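Side-chain contacts in alpha-Amylase (Thermotoga maritima, PDB 2B5D), which belongs to glycosyl hydrolase family 57, a family of carbohydrate-active enzymes built on a distorted barrel of parallel strands wrapped in helices: residues K130-G135 / K168-H173; F8-L13 / G180-E185. One frame throughout, in Å; residues are numbered along the deposited sequence.

Contact 1. Residues K130-G135 / K168-H173; sequences KYQETG and KNYEKH
Q132 and Y170 sit on two helices whose backbones stay well apart, with Q132 CA and Y170 CA separated by 12.8 Å. Between the two segments, Q132 and Y170 make the one side-chain contact. K168-H173 is helical throughout. K130-G135 runs to the end of its helix, where G135 leaves helical geometry with a positive phi of 89°. The turn is held by the bond from G135 N to Q132 O (2.9 Å). T134 OG1 also donates back to Y131 O, at 2.9 Å.

Q132 and Y170 reach for each other from opposite directions. Q132 has CG anti to its backbone N (chi1 -170°) and continues extended, which carries the amide out from the helix axis. Y170 takes the same first torsion, and its ring delivers the hydroxyl to the amide. Q132 OE1 lies 2.8 Å from Y170 OH, and Q132 NE2 lies 3.0 Å from the same atom. Amide and ring planes are 56° apart, and Q132 OE1 meets the ring obliquely. Both residues are buried. Their polar ends converge on one further atom, since Y170 OH and Q132 NE2 each hydrogen-bond to I139 O.

I139 belongs to strand 137-142, which follows helix 125-134 directly and comes before helix 156-174 in the chain. The shared carbonyl thus ties both helices to that strand. The two helices pack on the same side of the parallel sheet, in the helical layer of this alpha/beta fold. Within that layer Y170 also touches M62 of helix 59-66, and it meets T141 of the strand beneath.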
ATOM      1  N   LYS A 130       4.925  40.817 -22.648  1.00 67.78           N
ATOM      2  CA  LYS A 130       4.797  41.650 -23.837  1.00 68.53           C
ATOM      3  C   LYS A 130       3.333  41.937 -24.166  1.00 68.72           C
ATOM      4  O   LYS A 130       2.993  43.016 -24.646  1.00 69.86           O
ATOM      5  CB  LYS A 130       5.543  40.988 -24.995  1.00 68.08           C
ATOM      6  CG  LYS A 130       5.198  41.471 -26.374  1.00 69.92           C
ATOM      7  CD  LYS A 130       6.023  40.742 -27.418  1.00 72.25           C
ATOM      8  CE  LYS A 130       5.149  40.239 -28.554  1.00 73.85           C
ATOM      9  NZ  LYS A 130       4.759  38.833 -28.296  1.00 75.72           N
ATOM     10  N   TYR A 131       2.457  40.990 -23.879  1.00 68.69           N
ATOM     11  CA  TYR A 131       1.049  41.253 -24.060  1.00 68.14           C
ATOM     12  C   TYR A 131       0.456  42.089 -22.934  1.00 67.26           C
ATOM     13  O   TYR A 131      -0.499  42.837 -23.166  1.00 67.45           O
ATOM     14  CB  TYR A 131       0.268  39.969 -24.395  1.00 69.15           C
ATOM     15  CG  TYR A 131       0.673  39.415 -25.756  1.00 70.54           C
ATOM     16  CD1 TYR A 131       0.249  40.021 -26.944  1.00 71.49           C
ATOM     17  CD2 TYR A 131       1.494  38.301 -25.855  1.00 73.03           C
ATOM     18  CE1 TYR A 131       0.626  39.524 -28.190  1.00 71.26           C
ATOM     19  CE2 TYR A 131       1.886  37.800 -27.100  1.00 73.17           C
ATOM     20  CZ  TYR A 131       1.455  38.419 -28.260  1.00 72.06           C
ATOM     21  OH  TYR A 131       1.856  37.898 -29.486  1.00 72.83           O
ATOM     22  N   GLN A 132       1.025  42.011 -21.730  1.00 66.04           N
ATOM     23  CA  GLN A 132       0.594  42.929 -20.682  1.00 64.74           C
ATOM     24  C   GLN A 132       0.897  44.376 -21.096  1.00 65.89           C
ATOM     25  O   GLN A 132       0.062  45.257 -20.894  1.00 65.84           O
ATOM     26  CB  GLN A 132       1.177  42.612 -19.299  1.00 64.25           C
ATOM     27  CG  GLN A 132       0.528  43.417 -18.181  1.00 60.67           C
ATOM     28  CD  GLN A 132       0.792  42.881 -16.760  1.00 61.46           C
ATOM     29  OE1 GLN A 132       1.944  42.773 -16.295  1.00 60.49           O
ATOM     30  NE2 GLN A 132      -0.271  42.574 -16.061  1.00 50.36           N
ATOM     31  N   GLU A 133       2.069  44.603 -21.697  1.00 66.55           N
ATOM     32  CA  GLU A 133       2.499  45.959 -22.107  1.00 68.27           C
ATOM     33  C   GLU A 133       1.558  46.598 -23.127  1.00 66.93           C
ATOM     34  O   GLU A 133       1.351  47.810 -23.108  1.00 67.12           O
ATOM     35  CB  GLU A 133       3.954  45.973 -22.598  1.00 67.95           C
ATOM     36  CG  GLU A 133       4.955  45.954 -21.417  1.00 71.35           C
ATOM     37  CD  GLU A 133       6.385  45.492 -21.794  1.00 72.21           C
ATOM     38  OE1 GLU A 133       6.612  45.016 -22.944  1.00 77.44           O
ATOM     39  OE2 GLU A 133       7.290  45.600 -20.920  1.00 77.33           O
ATOM     40  N   THR A 134       0.955  45.773 -23.981  1.00 65.93           N
ATOM     41  CA  THR A 134      -0.069  46.259 -24.905  1.00 64.38           C
ATOM     42  C   THR A 134      -1.370  46.648 -24.222  1.00 63.35           C
ATOM     43  O   THR A 134      -2.113  47.455 -24.769  1.00 64.22           O
ATOM     44  CB  THR A 134      -0.367  45.275 -26.072  1.00 65.19           C
ATOM     45  OG1 THR A 134      -1.167  44.170 -25.600  1.00 65.01           O
ATOM     46  CG2 THR A 134       0.939  44.770 -26.724  1.00 63.52           C
ATOM     47  N   GLY A 135      -1.654  46.106 -23.036  1.00 61.88           N
ATOM     48  CA  GLY A 135      -2.928  46.389 -22.354  1.00 59.13           C
ATOM     49  C   GLY A 135      -4.054  45.432 -22.738  1.00 58.09           C
ATOM     50  O   GLY A 135      -5.149  45.477 -22.178  1.00 58.05           O
ATOM     51  N   LYS A 168       6.234  40.596  -4.495  1.00 49.63           N
ATOM     52  CA  LYS A 168       7.642  40.805  -4.846  1.00 50.57           C
ATOM     53  C   LYS A 168       8.107  39.864  -5.934  1.00 50.75           C
ATOM     54  O   LYS A 168       8.845  40.283  -6.863  1.00 52.31           O
ATOM     55  CB  LYS A 168       8.532  40.666  -3.626  1.00 51.78           C
ATOM     56  CG  LYS A 168       8.457  41.832  -2.647  1.00 55.13           C
ATOM     57  CD  LYS A 168       9.693  41.858  -1.737  1.00 60.21           C
ATOM     58  CE  LYS A 168       9.438  42.669  -0.436  1.00 62.88           C
ATOM     59  NZ  LYS A 168       8.648  43.936  -0.668  1.00 61.83           N
ATOM     60  N   ASN A 169       7.666  38.603  -5.866  1.00 50.23           N
ATOM     61  CA  ASN A 169       8.029  37.656  -6.918  1.00 49.54           C
ATOM     62  C   ASN A 169       7.538  38.048  -8.316  1.00 48.76           C
ATOM     63  O   ASN A 169       8.274  37.939  -9.315  1.00 48.42           O
ATOM     64  CB  ASN A 169       7.638  36.218  -6.572  1.00 50.15           C
ATOM     65  CG  ASN A 169       8.248  35.241  -7.526  1.00 50.08           C
ATOM     66  OD1 ASN A 169       9.441  34.958  -7.429  1.00 52.02           O
ATOM     67  ND2 ASN A 169       7.466  34.780  -8.511  1.00 49.81           N
ATOM     68  N   TYR A 170       6.298  38.511  -8.375  1.00 47.77           N
ATOM     69  CA  TYR A 170       5.771  39.095  -9.578  1.00 48.90           C
ATOM     70  C   TYR A 170       6.592  40.291 -10.065  1.00 50.06           C
ATOM     71  O   TYR A 170       6.913  40.384 -11.278  1.00 50.71           O
ATOM     72  CB  TYR A 170       4.292  39.474  -9.363  1.00 48.32           C
ATOM     73  CG  TYR A 170       3.568  40.090 -10.539  1.00 48.67           C
ATOM     74  CD1 TYR A 170       2.586  39.375 -11.244  1.00 46.77           C
ATOM     75  CD2 TYR A 170       3.825  41.413 -10.928  1.00 50.30           C
ATOM     76  CE1 TYR A 170       1.886  39.962 -12.288  1.00 49.01           C
ATOM     77  CE2 TYR A 170       3.137  42.012 -11.989  1.00 51.00           C
ATOM     78  CZ  TYR A 170       2.156  41.285 -12.656  1.00 51.11           C
ATOM     79  OH  TYR A 170       1.478  41.879 -13.695  1.00 48.83           O
ATOM     80  N   GLU A 171       6.883  41.228  -9.159  1.00 51.35           N
ATOM     81  CA  GLU A 171       7.724  42.381  -9.512  1.00 53.58           C
ATOM     82  C   GLU A 171       9.034  41.968 -10.182  1.00 53.79           C
ATOM     83  O   GLU A 171       9.404  42.531 -11.222  1.00 54.28           O
ATOM     84  CB  GLU A 171       8.049  43.232  -8.290  1.00 54.29           C
ATOM     85  CG  GLU A 171       6.849  43.886  -7.610  1.00 58.63           C
ATOM     86  CD  GLU A 171       7.290  44.962  -6.629  1.00 66.93           C
ATOM     87  OE1 GLU A 171       7.673  46.064  -7.123  1.00 70.54           O
ATOM     88  OE2 GLU A 171       7.267  44.714  -5.381  1.00 68.86           O
ATOM     89  N   LYS A 172       9.724  40.997  -9.568  1.00 53.76           N
ATOM     90  CA  LYS A 172      10.978  40.437 -10.073  1.00 54.15           C
ATOM     91  C   LYS A 172      10.874  39.943 -11.516  1.00 54.63           C
ATOM     92  O   LYS A 172      11.688  40.292 -12.353  1.00 54.45           O
ATOM     93  CB  LYS A 172      11.460  39.316  -9.157  1.00 54.12           C
ATOM     94  CG  LYS A 172      12.716  38.557  -9.680  1.00 55.62           C
ATOM     95  CD  LYS A 172      13.022  37.332  -8.834  1.00 54.79           C
ATOM     96  CE  LYS A 172      12.304  36.095  -9.377  1.00 54.67           C
ATOM     97  NZ  LYS A 172      12.696  34.878  -8.569  1.00 55.94           N
ATOM     98  N   HIS A 173       9.853  39.149 -11.818  1.00 55.14           N
ATOM     99  CA  HIS A 173       9.704  38.645 -13.177  1.00 55.25           C
ATOM    100  C   HIS A 173       9.091  39.640 -14.124  1.00 56.59           C
ATOM    101  O   HIS A 173       9.418  39.641 -15.306  1.00 57.14           O
ATOM    102  CB  HIS A 173       8.826  37.388 -13.211  1.00 53.96           C
ATOM    103  CG  HIS A 173       9.426  36.198 -12.535  1.00 51.50           C
ATOM    104  ND1 HIS A 173       8.872  35.632 -11.404  1.00 50.44           N
ATOM    105  CD2 HIS A 173      10.511  35.449 -12.839  1.00 50.06           C
ATOM    106  CE1 HIS A 173       9.589  34.585 -11.039  1.00 49.74           C
ATOM    107  NE2 HIS A 173      10.599  34.460 -11.884  1.00 51.54           N
TER

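Contact 2. Residues F8-L13 / G180-E185; sequences FLHAHL and GIWLAE
F8 and H10 approach the indole of W182 from the same side; H10 lies over its face, while F8 is displaced toward the rim. They are two residues apart on one strand, so their side chains leave it on the same side. Each has CG anti to the backbone N (chi1 -180°), which sends the ring straight out toward W182. W182 adopts the same first torsion from its own strand. It is deposited in two conformers, and the details here hold for one of them.

H10 stacks face-to-face on the five-membered ring, with centroids 4.1 Å apart and planes at 27°. W182 NE1 lies over the centre of the imidazole, 3.6 Å above its plane. The closest atoms are H10 CE1 and W182 CD1, at 3.5 Å. F8 takes the six-membered ring. Those planes are nearly parallel, at 14°, but F8 is displaced along the plane, and little of one ring lies above the other. The touch is at the rim, where F8 CE2 comes within 3.3 Å of W182 CE3.

Strands 3-11 and 180-182 are not paired in the sheet; strands 53-57 and 137-142 lie between them. The cluster therefore spans the interior of the curled parallel sheet, consistent with the distorted barrel of family 57. V140 of strand 137-142 touches both F8 and W182, and F205 meets the F8 ring.

Both nitrogens of H10 are engaged beyond the indole, ND1 with S56 OG and NE2 with H146 NE2. These two bonds would hold the imidazole in its rotation.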
ATOM      1  N   PHE A   8     -11.548  35.363 -17.103  1.00 49.93           N
ATOM      2  CA  PHE A   8     -10.368  35.193 -16.267  1.00 48.97           C
ATOM      3  C   PHE A   8      -9.851  33.741 -16.330  1.00 48.04           C
ATOM      4  O   PHE A   8     -10.595  32.793 -16.062  1.00 48.00           O
ATOM      5  CB  PHE A   8     -10.662  35.644 -14.807  1.00 47.19           C
ATOM      6  CG  PHE A   8      -9.471  35.498 -13.906  1.00 46.43           C
ATOM      7  CD1 PHE A   8      -8.605  36.585 -13.668  1.00 42.84           C
ATOM      8  CD2 PHE A   8      -9.170  34.264 -13.345  1.00 42.56           C
ATOM      9  CE1 PHE A   8      -7.453  36.449 -12.861  1.00 43.02           C
ATOM     10  CE2 PHE A   8      -8.013  34.106 -12.551  1.00 44.31           C
ATOM     11  CZ  PHE A   8      -7.167  35.195 -12.288  1.00 43.77           C
ATOM     12  N   LEU A   9      -8.579  33.591 -16.679  1.00 48.20           N
ATOM     13  CA  LEU A   9      -7.867  32.320 -16.620  1.00 48.02           C
ATOM     14  C   LEU A   9      -6.889  32.250 -15.469  1.00 47.77           C
ATOM     15  O   LEU A   9      -5.937  33.073 -15.375  1.00 46.82           O
ATOM     16  CB  LEU A   9      -7.045  32.120 -17.902  1.00 49.65           C
ATOM     17  CG  LEU A   9      -7.798  32.048 -19.233  1.00 52.38           C
ATOM     18  CD1 LEU A   9      -6.831  31.715 -20.383  1.00 51.90           C
ATOM     19  CD2 LEU A   9      -8.971  31.089 -19.173  1.00 50.28           C
ATOM     20  N   HIS A  10      -7.090  31.236 -14.632  1.00 46.96           N
ATOM     21  CA  HIS A  10      -6.163  30.906 -13.557  1.00 47.17           C
ATOM     22  C   HIS A  10      -5.101  29.854 -14.002  1.00 47.51           C
ATOM     23  O   HIS A  10      -5.425  28.653 -14.225  1.00 46.97           O
ATOM     24  CB  HIS A  10      -6.942  30.379 -12.346  1.00 46.71           C
ATOM     25  CG  HIS A  10      -6.079  30.023 -11.186  1.00 46.52           C
ATOM     26  ND1 HIS A  10      -5.066  30.847 -10.732  1.00 47.65           N
ATOM     27  CD2 HIS A  10      -6.107  28.961 -10.344  1.00 47.54           C
ATOM     28  CE1 HIS A  10      -4.489  30.288  -9.684  1.00 47.67           C
ATOM     29  NE2 HIS A  10      -5.121  29.157  -9.410  1.00 48.23           N
ATOM     30  N   ALA A  11      -3.862  30.326 -14.142  1.00 46.88           N
ATOM     31  CA  ALA A  11      -2.695  29.525 -14.560  1.00 46.91           C
ATOM     32  C   ALA A  11      -1.774  29.253 -13.373  1.00 47.37           C
ATOM     33  O   ALA A  11      -1.005  30.121 -12.897  1.00 47.13           O
ATOM     34  CB  ALA A  11      -1.915  30.211 -15.708  1.00 44.33           C
ATOM     35  N   HIS A  12      -1.894  28.040 -12.864  1.00 48.19           N
ATOM     36  CA  HIS A  12      -1.126  27.621 -11.715  1.00 47.88           C
ATOM     37  C   HIS A  12      -0.638  26.181 -11.851  1.00 48.52           C
ATOM     38  O   HIS A  12      -1.376  25.320 -12.332  1.00 50.06           O
ATOM     39  CB  HIS A  12      -2.004  27.703 -10.468  1.00 46.90           C
ATOM     40  CG  HIS A  12      -1.315  27.213  -9.236  1.00 46.08           C
ATOM     41  ND1 HIS A  12      -1.732  26.104  -8.532  1.00 45.26           N
ATOM     42  CD2 HIS A  12      -0.197  27.658  -8.611  1.00 42.53           C
ATOM     43  CE1 HIS A  12      -0.929  25.915  -7.497  1.00 41.89           C
ATOM     44  NE2 HIS A  12       0.003  26.853  -7.516  1.00 43.40           N
ATOM     45  N   LEU A  13       0.596  25.928 -11.429  1.00 48.67           N
ATOM     46  CA  LEU A  13       1.069  24.590 -11.091  1.00 48.73           C
ATOM     47  C   LEU A  13       1.875  24.662  -9.813  1.00 48.43           C
ATOM     48  O   LEU A  13       2.545  25.688  -9.569  1.00 47.19           O
ATOM     49  CB  LEU A  13       1.890  23.972 -12.234  1.00 50.06           C
ATOM     50  CG  LEU A  13       1.056  23.594 -13.483  1.00 52.25           C
ATOM     51  CD1 LEU A  13       1.911  23.305 -14.718  1.00 53.36           C
ATOM     52  CD2 LEU A  13       0.137  22.412 -13.132  1.00 52.44           C
ATOM     53  N   GLY A 180      -3.688  43.522  -9.497  1.00 45.79           N
ATOM     54  CA  GLY A 180      -4.637  42.604  -8.917  1.00 43.98           C
ATOM     55  C   GLY A 180      -4.004  41.319  -8.424  1.00 44.14           C
ATOM     56  O   GLY A 180      -2.871  40.984  -8.769  1.00 42.57           O
ATOM     57  N   ILE A 181      -4.775  40.610  -7.613  1.00 42.90           N
ATOM     58  CA  ILE A 181      -4.348  39.349  -7.056  1.00 43.27           C
ATOM     59  C   ILE A 181      -5.475  38.297  -7.142  1.00 42.89           C
ATOM     60  O   ILE A 181      -6.671  38.605  -6.991  1.00 43.22           O
ATOM     61  CB  ILE A 181      -3.954  39.474  -5.568  1.00 41.83           C
ATOM     62  CG1 ILE A 181      -3.253  38.163  -5.127  1.00 41.81           C
ATOM     63  CG2 ILE A 181      -5.196  39.736  -4.768  1.00 38.20           C
ATOM     64  CD1 ILE A 181      -2.536  38.128  -3.741  1.00 42.76           C
ATOM     65  N   TRP A 182      -5.076  37.057  -7.365  1.00 43.68           N
ATOM     66  CA  TRP A 182      -6.015  35.956  -7.252  1.00 43.18           C
ATOM     67  C   TRP A 182      -5.632  35.198  -6.003  1.00 42.23           C
ATOM     68  O   TRP A 182      -4.533  34.740  -5.887  1.00 42.51           O
ATOM     69  CB  TRP A 182      -5.888  35.036  -8.476  0.65 42.32           C
ATOM     70  CG  TRP A 182      -6.705  33.771  -8.367  0.65 41.84           C
ATOM     71  CD1 TRP A 182      -6.323  32.606  -7.798  0.65 40.54           C
ATOM     72  CD2 TRP A 182      -8.071  33.586  -8.785  0.65 41.34           C
ATOM     73  NE1 TRP A 182      -7.336  31.694  -7.854  0.65 40.34           N
ATOM     74  CE2 TRP A 182      -8.428  32.264  -8.454  0.65 40.52           C
ATOM     75  CE3 TRP A 182      -9.033  34.418  -9.391  0.65 42.84           C
ATOM     76  CZ2 TRP A 182      -9.700  31.719  -8.757  0.65 40.39           C
ATOM     77  CZ3 TRP A 182     -10.327  33.873  -9.694  0.65 41.95           C
ATOM     78  CH2 TRP A 182     -10.640  32.551  -9.349  0.65 41.20           C
ATOM     79  N   LEU A 183      -6.552  35.064  -5.073  1.00 42.42           N
ATOM     80  CA  LEU A 183      -6.331  34.253  -3.915  1.00 42.32           C
ATOM     81  C   LEU A 183      -6.611  32.766  -4.275  1.00 43.15           C
ATOM     82  O   LEU A 183      -7.598  32.427  -4.967  1.00 43.28           O
ATOM     83  CB  LEU A 183      -7.292  34.721  -2.831  1.00 41.37           C
ATOM     84  CG  LEU A 183      -7.521  36.239  -2.610  1.00 43.93           C
ATOM     85  CD1 LEU A 183      -8.647  36.471  -1.584  1.00 40.87           C
ATOM     86  CD2 LEU A 183      -6.220  36.936  -2.105  1.00 40.95           C
ATOM     87  N   ALA A 184      -5.758  31.879  -3.793  1.00 43.72           N
ATOM     88  CA  ALA A 184      -5.936  30.431  -4.004  1.00 42.69           C
ATOM     89  C   ALA A 184      -7.330  30.024  -3.538  1.00 43.37           C
ATOM     90  O   ALA A 184      -7.704  30.332  -2.387  1.00 41.86           O
ATOM     91  CB  ALA A 184      -4.886  29.678  -3.211  1.00 43.02           C
ATOM     92  N   GLU A 185      -8.094  29.356  -4.443  1.00 43.26           N
ATOM     93  CA  GLU A 185      -9.447  28.881  -4.181  1.00 43.64           C
ATOM     94  C   GLU A 185     -10.420  29.990  -3.841  1.00 42.70           C
ATOM     95  O   GLU A 185     -11.405  29.748  -3.152  1.00 43.51           O
ATOM     96  CB  GLU A 185      -9.500  27.820  -3.049  1.00 44.53           C
ATOM     97  CG  GLU A 185      -8.602  26.561  -3.206  1.00 50.35           C
ATOM     98  CD  GLU A 185      -8.759  25.901  -4.579  1.00 60.81           C
ATOM     99  OE1 GLU A 185      -9.942  25.726  -5.024  1.00 64.29           O
ATOM    100  OE2 GLU A 185      -7.710  25.571  -5.196  1.00 62.20           O
TER

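How the contacts relate
The centres of contacts 1 and 2 lie about 15 Å apart, and their nearest atoms are about 6 Å apart without touching. Along the chain the order is 8-13, 130-135, 168-173, 180-185, so contact 1 falls between the two halves of contact 2. Helix 156-174 leads into strand 180-182, completing a beta-alpha-beta crossover from the parallel strand 137-142. That strand has both its sides in use, T141 toward contact 1 and V140 toward contact 2. Contact 1 joins helices to the outside of the sheet, while contact 2 lies on its inner side. The helical layer and the barrel interior thus meet through one strand. All four segments belong to the family 57 region.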